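Local coordinates for protein CupA (Streptococcus pneumoniae, PDB 4F2E) that binds copper(I) through a cupredoxin-like fold and probably serves as a copper chaperone in the copper resistance of this bacterium, at residues A[62-65]-A[69-72]. Numbering follows the deposited sequence.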
ATOM      1  N   ALA A  62     -10.211  -3.656   2.068  1.00 11.92           N
ATOM      2  CA  ALA A  62     -10.177  -4.397   3.322  1.00 11.48           C
ATOM      3  C   ALA A  62     -10.143  -3.494   4.546  1.00 12.21           C
ATOM      4  O   ALA A  62      -9.689  -2.353   4.486  1.00 12.52           O
ATOM      5  CB  ALA A  62      -8.984  -5.342   3.336  1.00 15.80           C
ATOM      6  N   ASN A  63     -10.622  -4.022   5.666  1.00 12.07           N
ATOM      7  CA  ASN A  63     -10.590  -3.309   6.931  1.00 11.19           C
ATOM      8  C   ASN A  63      -9.196  -3.298   7.547  1.00 12.45           C
ATOM      9  O   ASN A  63      -8.496  -4.309   7.541  1.00 15.36           O
ATOM     10  CB  ASN A  63     -11.571  -3.943   7.921  1.00 14.63           C
ATOM     11  CG  ASN A  63     -13.018  -3.732   7.530  1.00 16.79           C
ATOM     12  OD1 ASN A  63     -13.335  -2.884   6.700  1.00 16.83           O
ATOM     13  ND2 ASN A  63     -13.912  -4.500   8.146  1.00 20.29           N
ATOM     14  N   LEU A  64      -8.800  -2.146   8.076  1.00 12.67           N
ATOM     15  CA  LEU A  64      -7.546  -2.023   8.809  1.00 12.75           C
ATOM     16  C   LEU A  64      -7.848  -1.912  10.295  1.00 13.99           C
ATOM     17  O   LEU A  64      -8.412  -0.915  10.735  1.00 13.65           O
ATOM     18  CB  LEU A  64      -6.788  -0.772   8.372  1.00 13.78           C
ATOM     19  CG  LEU A  64      -6.295  -0.662   6.933  1.00 12.13           C
ATOM     20  CD1 LEU A  64      -5.506   0.632   6.799  1.00 13.77           C
ATOM     21  CD2 LEU A  64      -5.440  -1.854   6.551  1.00 12.09           C
ATOM     22  N   PRO A  65      -7.474  -2.934  11.078  1.00 14.47           N
ATOM     23  CA  PRO A  65      -7.736  -2.858  12.520  1.00 14.37           C
ATOM     24  C   PRO A  65      -6.845  -1.816  13.194  1.00 14.06           C
ATOM     25  O   PRO A  65      -5.646  -1.758  12.927  1.00 14.47           O
ATOM     26  CB  PRO A  65      -7.373  -4.264  13.018  1.00 20.17           C
ATOM     27  CG  PRO A  65      -7.400  -5.133  11.794  1.00 26.28           C
ATOM     28  CD  PRO A  65      -6.938  -4.244  10.681  1.00 17.58           C
ATOM     29  N   GLU A  69      -1.196  -4.371  12.521  1.00 16.74           N
ATOM     30  CA  GLU A  69      -0.700  -4.468  11.159  1.00 17.94           C
ATOM     31  C   GLU A  69      -1.694  -5.236  10.307  1.00 17.62           C
ATOM     32  O   GLU A  69      -2.317  -6.196  10.766  1.00 18.04           O
ATOM     33  CB  GLU A  69       0.644  -5.195  11.118  1.00 18.25           C
ATOM     34  CG  GLU A  69       1.819  -4.412  11.659  1.00 21.67           C
ATOM     35  CD  GLU A  69       3.125  -5.165  11.496  1.00 20.89           C
ATOM     36  OE1 GLU A  69       4.155  -4.698  12.026  1.00 31.67           O
ATOM     37  OE2 GLU A  69       3.119  -6.227  10.835  1.00 25.87           O
ATOM     38  N   TYR A  70      -1.837  -4.813   9.061  1.00 14.81           N
ATOM     39  CA  TYR A  70      -2.600  -5.576   8.091  1.00 13.00           C
ATOM     40  C   TYR A  70      -1.845  -5.580   6.777  1.00 12.78           C
ATOM     41  O   TYR A  70      -1.417  -4.532   6.304  1.00 11.81           O
ATOM     42  CB  TYR A  70      -3.992  -4.985   7.886  1.00 16.50           C
ATOM     43  CG  TYR A  70      -4.778  -5.743   6.850  1.00 15.68           C
ATOM     44  CD1 TYR A  70      -5.535  -6.850   7.205  1.00 20.79           C
ATOM     45  CD2 TYR A  70      -4.739  -5.374   5.513  1.00 14.32           C
ATOM     46  CE1 TYR A  70      -6.244  -7.558   6.264  1.00 22.19           C
ATOM     47  CE2 TYR A  70      -5.450  -6.078   4.558  1.00 17.90           C
ATOM     48  CZ  TYR A  70      -6.201  -7.170   4.943  1.00 21.08           C
ATOM     49  OH  TYR A  70      -6.914  -7.883   4.007  1.00 23.42           O
ATOM     50  N   VAL A  71      -1.690  -6.757   6.183  1.00 12.18           N
ATOM     51  CA  VAL A  71      -0.889  -6.889   4.974  1.00 10.37           C
ATOM     52  C   VAL A  71      -1.734  -7.015   3.717  1.00 12.36           C
ATOM     53  O   VAL A  71      -2.540  -7.937   3.581  1.00 13.25           O
ATOM     54  CB  VAL A  71       0.063  -8.098   5.054  1.00 10.75           C
ATOM     55  CG1 VAL A  71       0.939  -8.162   3.809  1.00 13.61           C
ATOM     56  CG2 VAL A  71       0.922  -8.005   6.300  1.00 12.95           C
ATOM     57  N   VAL A  72      -1.543  -6.074   2.800  1.00 10.86           N
ATOM     58  CA  VAL A  72      -2.106  -6.182   1.467  1.00 11.66           C
ATOM     59  C   VAL A  72      -1.123  -6.959   0.602  1.00 12.04           C
ATOM     60  O   VAL A  72       0.046  -6.589   0.482  1.00 11.57           O
ATOM     61  CB  VAL A  72      -2.358  -4.795   0.850  1.00 12.01           C
ATOM     62  CG1 VAL A  72      -2.679  -4.919  -0.630  1.00 15.22           C
ATOM     63  CG2 VAL A  72      -3.482  -4.085   1.587  1.00 14.45           C
TER
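Between residues 62-65 and 69-72 the two backbones run antiparallel without a hydrogen bond between them, their CA atoms separated by 6.1 Å at Leu64 and Tyr70 but by 8.5 Å at Ala62 and Val72. The Tyr70 side chain spans the widening separation. With its CG anti to the backbone N (chi1 178°), its ring extends along the opposing chain and meets Asn63 and Ala62 in turn. The carbonyl oxygen of Asn63 sits over one ring face, displaced toward the rim and 3.9 Å from Tyr70 CD1. Farther out, the Ala62 methyl comes obliquely to the phenol end, CB lying 3.7 Å from Tyr70 CZ and 3.3 Å from Tyr70 OH. In this cupredoxin-like fold strand 60-63, from which residues 62-65 lead out, pairs with strand 52-55, whereas strand 69-74 pairs with strand 37-43, and Tyr70 links the two pairs near the surface. Ala62 and Leu64 make backbone hydrogen bonds to Ile53 and Asp51, Tyr70 and Val72 to Phe41 and Ile39. Leu64 crosses the tyrosine side chain at about a right angle, its CD2 branch reaching Tyr70 CB at 3.7 Å and coming obliquely to the ring at CD2. The buried Leu64 side chain packs on Ile53 and Phe41, about 9 Å from a bound copper(I) ion, and its carbonyl oxygen accepts a hydrogen bond from Arg43. Pro65 adds a looser apolar contact, CD to Tyr70 CB at 4.1 Å.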